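Long-range contacts in PLP-Dependent L-Arginine Hydroxylase MppP (PDB 6C9B), which is a pyridoxal phosphate-dependent L-arginine oxidase of the aminotransferase family, binding the product 4-hydroxy-2-ketoarginine in its active site: residues A109-T114 against F154-N159; L127-V132 against F339-P344. All blocks are in the same frame, centred on the assembly; numbering follows the deposited sequence.

Interaction 1 of 2, residues A109-T114 against F154-N159; sequences ALVHPT and FVTTPN
Thr114 OG1 is gripped by two side chains: it accepts a bond from Thr156 OG1 at 2.9 Å and donates to Asn159 OD1 at 2.8 Å. These bonds join the loops leaving parallel strands 107-112 and 152-156, neighbours in the mixed sheet of the aminotransferase fold, and the last strand residue, Thr156, whose side chain is about 9 Å from the bound 4-hydroxy-2-ketoarginine. A threonine hydroxyl suits this relay, giving and taking at once. Its placement anti to the backbone N (chi1 -159°) turns OG1 toward the other segment, in the plane of the Asn159 carbonyl.

The other half of the Asn159 amide donates through ND2 to Pro113 O at 2.8 Å, nearly straight at 170°. ND2 also bonds Glu134.

Deeper in the sheet, Phe154 N donates to Ala109 O at 2.7 Å and Val111 N to Phe154 O at 3.2 Å, so Phe154 pairs with Leu110 as a parallel bridge. Leucine and phenylalanine fill the face beneath helix 116-124, side by side, with Leu110 CD1 3.5 Å from Phe154 CD1. On the side facing helix 134-139, Val111 CG1 packs 3.7 Å from Thr156 N, a buried amide with no hydrogen-bond partner in the model.

Interaction 2 of 2, residues L127-V132 against F339-P344; sequences LDLVPV and FHWAEP
Trp341 presents the far end of its indole to strand 128-133, an outermost strand of the large aminotransferase sheet within the chain, and all the direct contacts across this pair are apolar. Its CZ3 atom lies 3.6 Å from Leu129 CB, and Leu129 CD1 adds a second touch at CZ3. Next along the benzo ring, CH2 comes 3.5 Å from Pro131 CA and 3.6 Å from Pro131 CB. Trp341 CG sits between its own backbone N and carbonyl carbon (chi1 54°), and the broad indole lets one ring touch two alternate strand residues.

A second apolar contact is aliphatic: Ala342 CB meets Pro131 CG at 3.8 Å. The same methyl lies over one face of the Trp341 ring, toward its rim, so methyl, ring and proline touch mutually.

Within the loop, a type I turn runs from His340 to Glu343, with Glu343 N donating to His340 O at 3.0 Å.

The indole NE1 bonds Val111 O on strand 107-112. The Trp341 side chain is also about 5 Å from that of Asp116, a magnesium ligand in another structure of this protein, though no magnesium is bound to this chain. With no hydrogen bond across the two segments, shape and apolar burial hold this contact, while the indole N-H ties the loop to the adjacent strand.

Strand 107-112 connects the two contacts, whose centres lie about 10 Å apart. In the large sheet it runs between strand 152-156, its partner in interaction 1, and strand 128-133, which carries half of interaction 2; Leu110 O and His112 N probably bond Val132 N and Val132 O. Along the chain the segments alternate: 109-114, 127-132, 154-159, then 339-344. The last belongs to a loop between strands 331-335 and 350-354 of the smaller sheet, so interaction 2 brings that part of the fold against the edge of the large sheet. Helix 116-124 touches both contacts; its Asp116 and Asp120 bind magnesium in another structure of this protein, though none is bound to this chain here.

Interaction 1 of 2, residues A109-T114 against F154-N159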
loop_
_atom_site.group_PDB
_atom_site.type_symbol
_atom_site.label_atom_id
_atom_site.label_comp_id
_atom_site.label_asym_id
_atom_site.label_seq_id
_atom_site.Cartn_x
_atom_site.Cartn_y
_atom_site.Cartn_z
ATOM N N ALA B 109 -23.358 -1.069 -8.542
ATOM C CA ALA B 109 -24.279 -1.441 -7.474
ATOM C C ALA B 109 -23.449 -1.994 -6.324
ATOM O O ALA B 109 -22.596 -2.864 -6.535
ATOM C CB ALA B 109 -25.296 -2.464 -7.980
ATOM N N LEU B 110 -23.642 -1.439 -5.118
ATOM C CA LEU B 110 -22.815 -1.751 -3.969
ATOM C C LEU B 110 -23.678 -2.071 -2.758
ATOM O O LEU B 110 -24.648 -1.358 -2.473
ATOM C CB LEU B 110 -21.892 -0.580 -3.624
ATOM C CG LEU B 110 -21.008 -0.714 -2.400
ATOM C CD1 LEU B 110 -20.023 -1.859 -2.514
ATOM C CD2 LEU B 110 -20.249 0.553 -2.217
ATOM N N VAL B 111 -23.345 -3.164 -2.072
ATOM C CA VAL B 111 -24.109 -3.521 -0.873
ATOM C C VAL B 111 -24.027 -2.398 0.161
ATOM O O VAL B 111 -23.005 -1.716 0.308
ATOM C CB VAL B 111 -23.626 -4.865 -0.298
ATOM C CG1 VAL B 111 -22.159 -4.794 0.163
ATOM C CG2 VAL B 111 -24.536 -5.305 0.836
ATOM N N HIS B 112 -25.137 -2.181 0.862
ATOM C CA HIS B 112 -25.274 -1.080 1.799
ATOM C C HIS B 112 -25.962 -1.644 3.039
ATOM O O HIS B 112 -27.026 -2.261 2.919
ATOM C CB HIS B 112 -26.114 0.031 1.160
ATOM C CG HIS B 112 -26.314 1.229 2.027
ATOM N ND1 HIS B 112 -27.515 1.509 2.655
ATOM C CD2 HIS B 112 -25.477 2.241 2.348
ATOM C CE1 HIS B 112 -27.395 2.635 3.337
ATOM N NE2 HIS B 112 -26.173 3.100 3.166
ATOM N N PRO B 113 -25.392 -1.477 4.239
ATOM C CA PRO B 113 -24.117 -0.851 4.567
ATOM C C PRO B 113 -22.949 -1.728 4.184
ATOM O O PRO B 113 -23.119 -2.930 3.921
ATOM C CB PRO B 113 -24.205 -0.684 6.083
ATOM C CG PRO B 113 -24.974 -1.925 6.494
ATOM C CD PRO B 113 -26.034 -2.073 5.429
ATOM N N THR B 114 -21.755 -1.140 4.156
ATOM C CA THR B 114 -20.525 -1.914 4.047
ATOM C C THR B 114 -19.391 -1.022 4.529
ATOM O O THR B 114 -19.589 0.154 4.847
ATOM C CB THR B 114 -20.315 -2.478 2.625
ATOM O OG1 THR B 114 -19.403 -3.594 2.681
ATOM C CG2 THR B 114 -19.817 -1.446 1.647
ATOM N N PHE B 154 -21.017 -5.085 -6.646
ATOM C CA PHE B 154 -19.945 -5.297 -5.674
ATOM C C PHE B 154 -20.543 -5.766 -4.352
ATOM O O PHE B 154 -21.360 -5.051 -3.750
ATOM C CB PHE B 154 -19.160 -4.012 -5.470
ATOM C CG PHE B 154 -17.871 -4.203 -4.722
ATOM C CD1 PHE B 154 -17.871 -4.514 -3.365
ATOM C CD2 PHE B 154 -16.678 -4.043 -5.348
ATOM C CE1 PHE B 154 -16.670 -4.685 -2.685
ATOM C CE2 PHE B 154 -15.490 -4.197 -4.667
ATOM C CZ PHE B 154 -15.496 -4.536 -3.338
ATOM N N VAL B 155 -20.108 -6.942 -3.880
ATOM C CA VAL B 155 -20.641 -7.532 -2.654
ATOM C C VAL B 155 -19.496 -7.860 -1.706
ATOM O O VAL B 155 -18.543 -8.555 -2.077
ATOM C CB VAL B 155 -21.464 -8.805 -2.926
ATOM C CG1 VAL B 155 -21.995 -9.404 -1.591
ATOM C CG2 VAL B 155 -22.629 -8.510 -3.850
ATOM N N THR B 156 -19.598 -7.353 -0.488
ATOM C CA THR B 156 -18.701 -7.719 0.596
ATOM C C THR B 156 -19.323 -8.909 1.316
ATOM O O THR B 156 -20.470 -8.824 1.775
ATOM C CB THR B 156 -18.554 -6.525 1.533
ATOM O OG1 THR B 156 -18.172 -5.369 0.773
ATOM C CG2 THR B 156 -17.512 -6.790 2.624
ATOM N N THR B 157 -18.599 -10.030 1.386
ATOM C CA THR B 157 -19.154 -11.225 2.025
ATOM C C THR B 157 -18.050 -12.058 2.657
ATOM O O THR B 157 -17.066 -12.411 1.992
ATOM C CB THR B 157 -19.969 -12.082 1.046
ATOM O OG1 THR B 157 -20.423 -13.251 1.745
ATOM C CG2 THR B 157 -19.142 -12.506 -0.190
ATOM N N PRO B 158 -18.155 -12.362 3.960
ATOM C CA PRO B 158 -19.137 -11.860 4.928
ATOM C C PRO B 158 -19.090 -10.359 4.999
ATOM O O PRO B 158 -18.020 -9.742 4.860
ATOM C CB PRO B 158 -18.704 -12.505 6.246
ATOM C CG PRO B 158 -17.909 -13.701 5.831
ATOM C CD PRO B 158 -17.188 -13.262 4.592
ATOM N N ASN B 159 -20.249 -9.734 5.162
ATOM C CA ASN B 159 -20.243 -8.283 5.121
ATOM C C ASN B 159 -19.619 -7.734 6.392
ATOM O O ASN B 159 -19.679 -8.343 7.470
ATOM C CB ASN B 159 -21.643 -7.715 4.939
ATOM C CG ASN B 159 -21.628 -6.249 4.462
ATOM O OD1 ASN B 159 -20.570 -5.690 4.050
ATOM N ND2 ASN B 159 -22.786 -5.618 4.498
#

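Interaction 2 of 2, residues L127-V132 against F339-P344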
loop_
_atom_site.group_PDB
_atom_site.type_symbol
_atom_site.label_atom_id
_atom_site.label_comp_id
_atom_site.label_asym_id
_atom_site.label_seq_id
_atom_site.Cartn_x
_atom_site.Cartn_y
_atom_site.Cartn_z
ATOM N N LEU B 127 -16.815 6.679 -9.971
ATOM C CA LEU B 127 -17.924 5.758 -10.137
ATOM C C LEU B 127 -19.155 6.242 -9.371
ATOM O O LEU B 127 -19.076 6.603 -8.189
ATOM C CB LEU B 127 -17.498 4.357 -9.700
ATOM C CG LEU B 127 -16.375 3.881 -10.634
ATOM C CD1 LEU B 127 -15.474 2.847 -10.075
ATOM C CD2 LEU B 127 -16.949 3.462 -12.027
ATOM N N ASP B 128 -20.302 6.229 -10.043
ATOM C CA ASP B 128 -21.574 6.524 -9.393
ATOM C C ASP B 128 -22.050 5.263 -8.700
ATOM O O ASP B 128 -21.936 4.165 -9.249
ATOM C CB ASP B 128 -22.601 6.982 -10.421
ATOM C CG ASP B 128 -23.893 7.511 -9.789
ATOM O OD1 ASP B 128 -23.858 8.024 -8.651
ATOM O OD2 ASP B 128 -24.946 7.419 -10.449
ATOM N N LEU B 129 -22.563 5.403 -7.483
ATOM C CA LEU B 129 -22.915 4.239 -6.686
ATOM C C LEU B 129 -24.424 4.105 -6.537
ATOM O O LEU B 129 -25.127 5.091 -6.278
ATOM C CB LEU B 129 -22.302 4.315 -5.304
ATOM C CG LEU B 129 -20.795 4.375 -5.274
ATOM C CD1 LEU B 129 -20.299 4.498 -3.808
ATOM C CD2 LEU B 129 -20.227 3.150 -5.951
ATOM N N VAL B 130 -24.908 2.877 -6.681
ATOM C CA VAL B 130 -26.312 2.552 -6.442
ATOM C C VAL B 130 -26.353 1.621 -5.237
ATOM O O VAL B 130 -25.818 0.510 -5.315
ATOM C CB VAL B 130 -26.966 1.878 -7.658
ATOM C CG1 VAL B 130 -28.439 1.654 -7.365
ATOM C CG2 VAL B 130 -26.779 2.702 -8.889
ATOM N N PRO B 131 -26.962 2.009 -4.112
ATOM C CA PRO B 131 -26.985 1.105 -2.953
ATOM C C PRO B 131 -27.945 -0.056 -3.142
ATOM O O PRO B 131 -29.042 0.114 -3.674
ATOM C CB PRO B 131 -27.462 2.007 -1.816
ATOM C CG PRO B 131 -28.276 3.045 -2.476
ATOM C CD PRO B 131 -27.576 3.313 -3.785
ATOM N N VAL B 132 -27.523 -1.234 -2.695
ATOM C CA VAL B 132 -28.383 -2.417 -2.638
ATOM C C VAL B 132 -28.444 -2.855 -1.186
ATOM O O VAL B 132 -27.423 -3.253 -0.615
ATOM C CB VAL B 132 -27.870 -3.556 -3.525
ATOM C CG1 VAL B 132 -28.872 -4.701 -3.537
ATOM C CG2 VAL B 132 -27.618 -3.057 -4.933
ATOM N N PHE B 339 -20.769 3.475 7.906
ATOM C CA PHE B 339 -20.989 2.256 7.127
ATOM C C PHE B 339 -22.200 2.385 6.223
ATOM O O PHE B 339 -22.301 1.676 5.213
ATOM C CB PHE B 339 -21.216 1.058 8.043
ATOM C CG PHE B 339 -20.030 0.686 8.883
ATOM C CD1 PHE B 339 -19.003 -0.084 8.371
ATOM C CD2 PHE B 339 -19.979 1.071 10.211
ATOM C CE1 PHE B 339 -17.920 -0.435 9.155
ATOM C CE2 PHE B 339 -18.898 0.721 11.002
ATOM C CZ PHE B 339 -17.871 -0.032 10.475
ATOM N N HIS B 340 -23.128 3.268 6.573
ATOM C CA HIS B 340 -24.332 3.479 5.770
ATOM C C HIS B 340 -24.038 4.626 4.813
ATOM O O HIS B 340 -24.523 5.756 4.940
ATOM C CB HIS B 340 -25.523 3.738 6.667
ATOM C CG HIS B 340 -25.780 2.607 7.605
ATOM N ND1 HIS B 340 -26.703 1.616 7.341
ATOM C CD2 HIS B 340 -25.190 2.277 8.777
ATOM C CE1 HIS B 340 -26.699 0.746 8.339
ATOM N NE2 HIS B 340 -25.776 1.114 9.210
ATOM N N TRP B 341 -23.199 4.275 3.836
ATOM C CA TRP B 341 -22.534 5.242 2.980
ATOM C C TRP B 341 -23.515 5.966 2.058
ATOM O O TRP B 341 -23.180 7.020 1.531
ATOM C CB TRP B 341 -21.433 4.529 2.176
ATOM C CG TRP B 341 -21.930 3.333 1.414
ATOM C CD1 TRP B 341 -21.866 2.017 1.798
ATOM C CD2 TRP B 341 -22.596 3.348 0.135
ATOM N NE1 TRP B 341 -22.471 1.205 0.839
ATOM C CE2 TRP B 341 -22.908 2.000 -0.194
ATOM C CE3 TRP B 341 -22.948 4.363 -0.757
ATOM C CZ2 TRP B 341 -23.572 1.650 -1.380
ATOM C CZ3 TRP B 341 -23.591 4.010 -1.949
ATOM C CH2 TRP B 341 -23.906 2.666 -2.232
ATOM N N ALA B 342 -24.728 5.451 1.893
ATOM C CA ALA B 342 -25.764 6.128 1.117
ATOM C C ALA B 342 -26.792 6.856 1.978
ATOM O O ALA B 342 -27.515 7.714 1.461
ATOM C CB ALA B 342 -26.486 5.121 0.219
ATOM N N GLU B 343 -26.888 6.527 3.264
ATOM C CA GLU B 343 -27.896 7.100 4.146
ATOM C C GLU B 343 -27.375 6.992 5.573
ATOM O O GLU B 343 -27.762 6.078 6.309
ATOM C CB GLU B 343 -29.234 6.374 4.012
ATOM C CG GLU B 343 -30.390 7.135 4.647
ATOM C CD GLU B 343 -30.784 8.351 3.823
ATOM O OE1 GLU B 343 -31.502 8.187 2.811
ATOM O OE2 GLU B 343 -30.332 9.458 4.165
ATOM N N PRO B 344 -26.483 7.886 5.985
ATOM C CA PRO B 344 -25.781 7.667 7.262
ATOM C C PRO B 344 -26.706 7.636 8.459
ATOM O O PRO B 344 -26.379 6.984 9.461
ATOM C CB PRO B 344 -24.797 8.841 7.340
ATOM C CG PRO B 344 -25.108 9.736 6.166
ATOM C CD PRO B 344 -25.810 8.900 5.157
#